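Local coordinates for protein putative acyl-CoA thioester hydrolase YbhC (Escherichia coli K-12, PDB 3GRH) that is a putative thioesterase of the outer membrane that belongs to the pectinesterase family but neither binds pectin nor has pectinesterase activity, at residues Y307-F321 and L338-V352. Numbering follows the deposited sequence.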
loop_
_atom_site.group_PDB
_atom_site.type_symbol
_atom_site.label_atom_id
_atom_site.label_comp_id
_atom_site.label_asym_id
_atom_site.label_seq_id
_atom_site.Cartn_x
_atom_site.Cartn_y
_atom_site.Cartn_z
ATOM N N TYR A 307 10.546 1.421 -8.924
ATOM C CA TYR A 307 10.771 0.708 -7.664
ATOM C C TYR A 307 9.442 0.279 -7.099
ATOM O O TYR A 307 8.648 1.142 -6.815
ATOM C CB TYR A 307 11.465 1.565 -6.594
ATOM C CG TYR A 307 12.589 2.429 -7.100
ATOM C CD1 TYR A 307 13.876 1.936 -7.279
ATOM C CD2 TYR A 307 12.311 3.727 -7.488
ATOM C CE1 TYR A 307 14.868 2.778 -7.799
ATOM C CE2 TYR A 307 13.311 4.535 -8.049
ATOM C CZ TYR A 307 14.563 4.040 -8.174
ATOM O OH TYR A 307 15.579 4.884 -8.673
ATOM N N VAL A 308 9.206 -1.011 -6.891
ATOM C CA VAL A 308 7.929 -1.437 -6.464
ATOM C C VAL A 308 7.656 -1.085 -5.023
ATOM O O VAL A 308 6.669 -0.467 -4.685
ATOM C CB VAL A 308 7.688 -2.924 -6.699
ATOM C CG1 VAL A 308 6.273 -3.333 -6.243
ATOM C CG2 VAL A 308 7.932 -3.215 -8.209
ATOM N N PHE A 309 8.564 -1.496 -4.122
ATOM C CA PHE A 309 8.350 -1.323 -2.692
ATOM C C PHE A 309 9.290 -0.321 -2.068
ATOM O O PHE A 309 10.510 -0.365 -2.300
ATOM C CB PHE A 309 8.570 -2.674 -1.976
ATOM C CG PHE A 309 7.581 -3.700 -2.314
ATOM C CD1 PHE A 309 6.268 -3.619 -1.874
ATOM C CD2 PHE A 309 7.981 -4.766 -3.052
ATOM C CE1 PHE A 309 5.351 -4.559 -2.284
ATOM C CE2 PHE A 309 7.086 -5.748 -3.384
ATOM C CZ PHE A 309 5.779 -5.625 -3.010
ATOM N N ALA A 310 8.742 0.600 -1.256
ATOM C CA ALA A 310 9.538 1.587 -0.514
ATOM C C ALA A 310 9.084 1.668 0.920
ATOM O O ALA A 310 8.378 2.616 1.334
ATOM C CB ALA A 310 9.375 2.954 -1.185
ATOM N N PRO A 311 9.394 0.634 1.673
ATOM C CA PRO A 311 9.031 0.574 3.058
ATOM C C PRO A 311 9.850 1.591 3.913
ATOM O O PRO A 311 11.083 1.804 3.693
ATOM C CB PRO A 311 9.365 -0.861 3.427
ATOM C CG PRO A 311 10.311 -1.306 2.488
ATOM C CD PRO A 311 10.158 -0.536 1.244
ATOM N N ALA A 312 9.161 2.117 4.905
ATOM C CA ALA A 312 9.662 3.068 5.871
ATOM C C ALA A 312 9.632 2.477 7.297
ATOM O O ALA A 312 9.457 3.184 8.302
ATOM C CB ALA A 312 8.871 4.386 5.830
ATOM N N THR A 313 9.726 1.177 7.401
ATOM C CA THR A 313 9.596 0.449 8.610
ATOM C C THR A 313 10.642 0.943 9.656
ATOM O O THR A 313 11.856 1.069 9.371
ATOM C CB THR A 313 9.884 -0.992 8.333
ATOM O OG1 THR A 313 9.300 -1.374 7.074
ATOM C CG2 THR A 313 9.365 -1.934 9.510
ATOM N N LEU A 314 10.204 1.100 10.900
ATOM C CA LEU A 314 11.062 1.547 11.951
ATOM C C LEU A 314 12.081 0.443 12.235
ATOM O O LEU A 314 11.781 -0.724 12.154
ATOM C CB LEU A 314 10.259 1.810 13.231
ATOM C CG LEU A 314 9.417 3.047 13.100
ATOM C CD1 LEU A 314 8.352 3.062 14.205
ATOM C CD2 LEU A 314 10.295 4.264 13.126
ATOM N N SER A 315 13.299 0.837 12.601
ATOM C CA SER A 315 14.373 -0.173 12.707
ATOM C C SER A 315 14.192 -1.124 13.872
ATOM O O SER A 315 14.724 -2.249 13.827
ATOM C CB SER A 315 15.746 0.472 12.881
ATOM O OG SER A 315 16.148 1.239 11.766
ATOM N N ASN A 316 13.404 -0.753 14.893
ATOM C CA ASN A 316 13.069 -1.617 16.008
ATOM C C ASN A 316 11.887 -2.546 15.778
ATOM O O ASN A 316 11.547 -3.377 16.640
ATOM C CB ASN A 316 12.786 -0.821 17.285
ATOM C CG ASN A 316 11.632 0.166 17.120
ATOM O OD1 ASN A 316 11.751 1.080 16.347
ATOM N ND2 ASN A 316 10.487 -0.063 17.812
ATOM N N ILE A 317 11.212 -2.368 14.660
ATOM C CA ILE A 317 9.987 -3.119 14.262
ATOM C C ILE A 317 10.395 -4.140 13.235
ATOM O O ILE A 317 11.151 -3.852 12.298
ATOM C CB ILE A 317 8.886 -2.181 13.712
ATOM C CG1 ILE A 317 8.445 -1.257 14.847
ATOM C CG2 ILE A 317 7.774 -2.926 12.989
ATOM C CD1 ILE A 317 7.729 -1.964 16.007
ATOM N N TYR A 318 9.934 -5.378 13.405
ATOM C CA TYR A 318 10.462 -6.444 12.580
ATOM C C TYR A 318 9.718 -6.680 11.289
ATOM O O TYR A 318 10.217 -7.325 10.382
ATOM C CB TYR A 318 10.501 -7.741 13.384
ATOM C CG TYR A 318 11.502 -7.774 14.510
ATOM C CD1 TYR A 318 12.394 -6.754 14.714
ATOM C CD2 TYR A 318 11.534 -8.851 15.352
ATOM C CE1 TYR A 318 13.319 -6.774 15.799
ATOM C CE2 TYR A 318 12.444 -8.912 16.419
ATOM C CZ TYR A 318 13.331 -7.890 16.627
ATOM O OH TYR A 318 14.228 -7.971 17.712
ATOM N N TYR A 319 8.516 -6.127 11.177
ATOM C CA TYR A 319 7.615 -6.485 10.084
ATOM C C TYR A 319 7.169 -5.291 9.389
ATOM O O TYR A 319 6.558 -4.391 10.002
ATOM C CB TYR A 319 6.411 -7.318 10.583
ATOM C CG TYR A 319 6.847 -8.586 11.179
ATOM C CD1 TYR A 319 7.313 -9.558 10.366
ATOM C CD2 TYR A 319 6.968 -8.793 12.532
ATOM C CE1 TYR A 319 7.809 -10.705 10.839
ATOM C CE2 TYR A 319 7.529 -9.990 13.019
ATOM C CZ TYR A 319 7.943 -10.932 12.139
ATOM O OH TYR A 319 8.467 -12.156 12.526
ATOM N N GLY A 320 7.518 -5.245 8.067
ATOM C CA GLY A 320 7.081 -4.284 7.130
ATOM C C GLY A 320 6.103 -4.836 6.109
ATOM O O GLY A 320 4.991 -5.114 6.470
ATOM N N PHE A 321 6.606 -5.115 4.927
ATOM C CA PHE A 321 5.797 -5.600 3.822
ATOM C C PHE A 321 6.008 -7.032 3.525
ATOM O O PHE A 321 7.168 -7.466 3.508
ATOM C CB PHE A 321 6.019 -4.787 2.555
ATOM C CG PHE A 321 5.729 -3.312 2.651
ATOM C CD1 PHE A 321 4.922 -2.763 3.589
ATOM C CD2 PHE A 321 6.194 -2.510 1.678
ATOM C CE1 PHE A 321 4.687 -1.346 3.656
ATOM C CE2 PHE A 321 6.009 -1.109 1.757
ATOM C CZ PHE A 321 5.249 -0.546 2.699
ATOM N N LEU A 338 12.831 -4.000 -7.554
ATOM C CA LEU A 338 11.811 -4.473 -6.610
ATOM C C LEU A 338 11.597 -3.503 -5.507
ATOM O O LEU A 338 10.504 -3.477 -4.880
ATOM C CB LEU A 338 12.177 -5.815 -6.088
ATOM C CG LEU A 338 12.250 -6.959 -7.070
ATOM C CD1 LEU A 338 12.804 -8.184 -6.322
ATOM C CD2 LEU A 338 10.867 -7.191 -7.632
ATOM N N GLY A 339 12.601 -2.658 -5.190
ATOM C CA GLY A 339 12.363 -1.725 -4.124
ATOM C C GLY A 339 13.577 -0.939 -3.681
ATOM O O GLY A 339 14.666 -1.091 -4.222
ATOM N N ARG A 340 13.369 -0.130 -2.658
ATOM C CA ARG A 340 14.442 0.667 -1.998
ATOM C C ARG A 340 13.869 1.122 -0.684
ATOM O O ARG A 340 12.667 1.199 -0.469
ATOM C CB ARG A 340 14.906 1.866 -2.788
ATOM C CG ARG A 340 13.806 2.807 -3.141
ATOM C CD ARG A 340 14.331 3.923 -3.997
ATOM N NE ARG A 340 13.307 4.902 -4.339
ATOM C CZ ARG A 340 13.549 6.031 -5.000
ATOM N NH1 ARG A 340 14.778 6.354 -5.421
ATOM N NH2 ARG A 340 12.560 6.872 -5.239
ATOM N N SER A 341 14.732 1.336 0.292
ATOM C CA SER A 341 14.218 1.760 1.577
ATOM C C SER A 341 13.872 3.240 1.559
ATOM O O SER A 341 14.565 4.035 0.926
ATOM C CB SER A 341 15.286 1.466 2.666
ATOM O OG SER A 341 14.868 1.907 3.978
ATOM N N LEU A 342 12.772 3.598 2.224
ATOM C CA LEU A 342 12.308 4.986 2.307
ATOM C C LEU A 342 12.803 5.525 3.642
ATOM O O LEU A 342 12.141 5.385 4.666
ATOM C CB LEU A 342 10.762 5.033 2.209
ATOM C CG LEU A 342 10.021 6.343 2.304
ATOM C CD1 LEU A 342 10.538 7.300 1.267
ATOM C CD2 LEU A 342 8.538 6.108 2.090
ATOM N N ASP A 343 14.016 6.111 3.608
ATOM C CA ASP A 343 14.737 6.477 4.823
ATOM C C ASP A 343 14.303 7.880 5.290
ATOM O O ASP A 343 15.018 8.861 5.198
ATOM C CB ASP A 343 16.223 6.417 4.586
ATOM C CG ASP A 343 16.793 5.034 4.622
ATOM O OD1 ASP A 343 16.054 4.026 4.812
ATOM O OD2 ASP A 343 18.042 4.993 4.448
ATOM N N VAL A 344 13.098 7.939 5.817
ATOM C CA VAL A 344 12.432 9.187 6.181
ATOM C C VAL A 344 13.004 9.834 7.434
ATOM O O VAL A 344 12.922 11.088 7.638
ATOM C CB VAL A 344 10.921 8.981 6.341
ATOM C CG1 VAL A 344 10.245 8.902 4.987
ATOM C CG2 VAL A 344 10.577 7.765 7.194
ATOM N N ASP A 345 13.625 9.010 8.271
ATOM C CA ASP A 345 14.204 9.430 9.506
ATOM C C ASP A 345 15.329 8.462 9.913
ATOM O O ASP A 345 15.484 7.405 9.313
ATOM C CB ASP A 345 13.075 9.583 10.572
ATOM C CG ASP A 345 12.327 8.284 10.849
ATOM O OD1 ASP A 345 13.001 7.246 10.787
ATOM O OD2 ASP A 345 11.088 8.292 11.132
ATOM N N ALA A 346 16.098 8.804 10.947
ATOM C CA ALA A 346 17.283 8.002 11.248
ATOM C C ALA A 346 16.948 6.603 11.755
ATOM O O ALA A 346 17.704 5.632 11.541
ATOM C CB ALA A 346 18.229 8.767 12.188
ATOM N N ASN A 347 15.757 6.440 12.303
ATOM C CA ASN A 347 15.458 5.151 12.870
ATOM C C ASN A 347 14.610 4.337 11.921
ATOM O O ASN A 347 13.761 3.622 12.379
ATOM C CB ASN A 347 14.744 5.276 14.211
ATOM C CG ASN A 347 14.758 3.963 15.017
ATOM O OD1 ASN A 347 15.770 3.235 15.055
ATOM N ND2 ASN A 347 13.628 3.661 15.679
ATOM N N THR A 348 14.838 4.444 10.627
ATOM C CA THR A 348 14.088 3.663 9.628
ATOM C C THR A 348 15.057 2.688 8.938
ATOM O O THR A 348 16.190 3.062 8.650
ATOM C CB THR A 348 13.478 4.582 8.536
ATOM O OG1 THR A 348 12.469 5.399 9.171
ATOM C CG2 THR A 348 12.888 3.789 7.397
ATOM N N ASN A 349 14.570 1.485 8.657
ATOM C CA ASN A 349 15.319 0.503 7.848
ATOM C C ASN A 349 14.274 -0.378 7.186
ATOM O O ASN A 349 13.814 -1.349 7.747
ATOM C CB ASN A 349 16.261 -0.310 8.728
ATOM C CG ASN A 349 17.180 -1.139 7.932
ATOM O OD1 ASN A 349 17.394 -0.866 6.745
ATOM N ND2 ASN A 349 17.870 -2.054 8.603
ATOM N N GLY A 350 13.756 0.038 6.025
ATOM C CA GLY A 350 12.583 -0.606 5.528
ATOM C C GLY A 350 12.660 -2.107 5.353
ATOM O O GLY A 350 13.635 -2.643 4.834
ATOM N N GLN A 351 11.583 -2.800 5.664
ATOM C CA GLN A 351 11.561 -4.198 5.625
ATOM C C GLN A 351 10.540 -4.762 4.608
ATOM O O GLN A 351 9.390 -4.320 4.561
ATOM C CB GLN A 351 11.184 -4.706 6.994
ATOM C CG GLN A 351 11.532 -6.172 7.182
ATOM C CD GLN A 351 10.526 -7.201 6.874
ATOM O OE1 GLN A 351 9.346 -6.934 6.684
ATOM N NE2 GLN A 351 10.984 -8.443 6.823
ATOM N N VAL A 352 11.002 -5.682 3.784
ATOM C CA VAL A 352 10.129 -6.339 2.795
ATOM C C VAL A 352 10.611 -7.684 2.497
ATOM O O VAL A 352 11.817 -7.920 2.393
ATOM C CB VAL A 352 9.944 -5.533 1.547
ATOM C CG1 VAL A 352 11.193 -5.175 0.971
ATOM C CG2 VAL A 352 9.061 -6.295 0.516
HETATM O O HOH W 1 16.767 -2.895 11.454
HETATM O O HOH W 2 18.404 2.522 11.592
#
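With CG of Arg-340 set between its backbone N and carbonyl carbon (chi1 56°) and the chain extended from there to NE, the guanidinium is laid flat over one face of Tyr-307, the planes 9° apart. Arg-340 CZ stands 3.9 Å from the centroid of the Tyr-307 ring, a cation-pi stack, while CD of Arg-340 makes a CH-pi contact over the same ring. A long, flat-ended cation suits this place: the stack helps hold the guanidinium flat while NE forms a salt bridge with Asp-280, the predicted nucleophile, and Arg-340 probably binds substrate, as in relatives.

Beside it the backbones run parallel: Phe-309 N donates to Leu-338 O (2.9 Å), and Arg-340 N to Phe-309 O. Gly-339 suits the place: its CA lies 2.9 Å from Phe-309 O, and its nearly fully extended backbone is one that glycine adopts readily. The Phe-309 ring is sandwiched between Val-308 CG1 and Val-352 CG2, methyls of beta-branched side chains, the first over the ring centre and the second on the opposite face, offset toward the rim. Gln-351, bent at chi2 (-92°), turns OE1 onto Gly-320 N (2.8 Å), tying down the loop that leads into Phe-321. Thr-313 OG1 accepts from Gln-351 N (3.0 Å), a short side chain standing in for a backbone carbonyl.

These are successive coils of the right-handed parallel beta-helix of pectinesterases: strand 307-311 lies between 283-284 and 337-342, with 369-373 next, while 351-355 runs between 321-324 and 403-407 on another face.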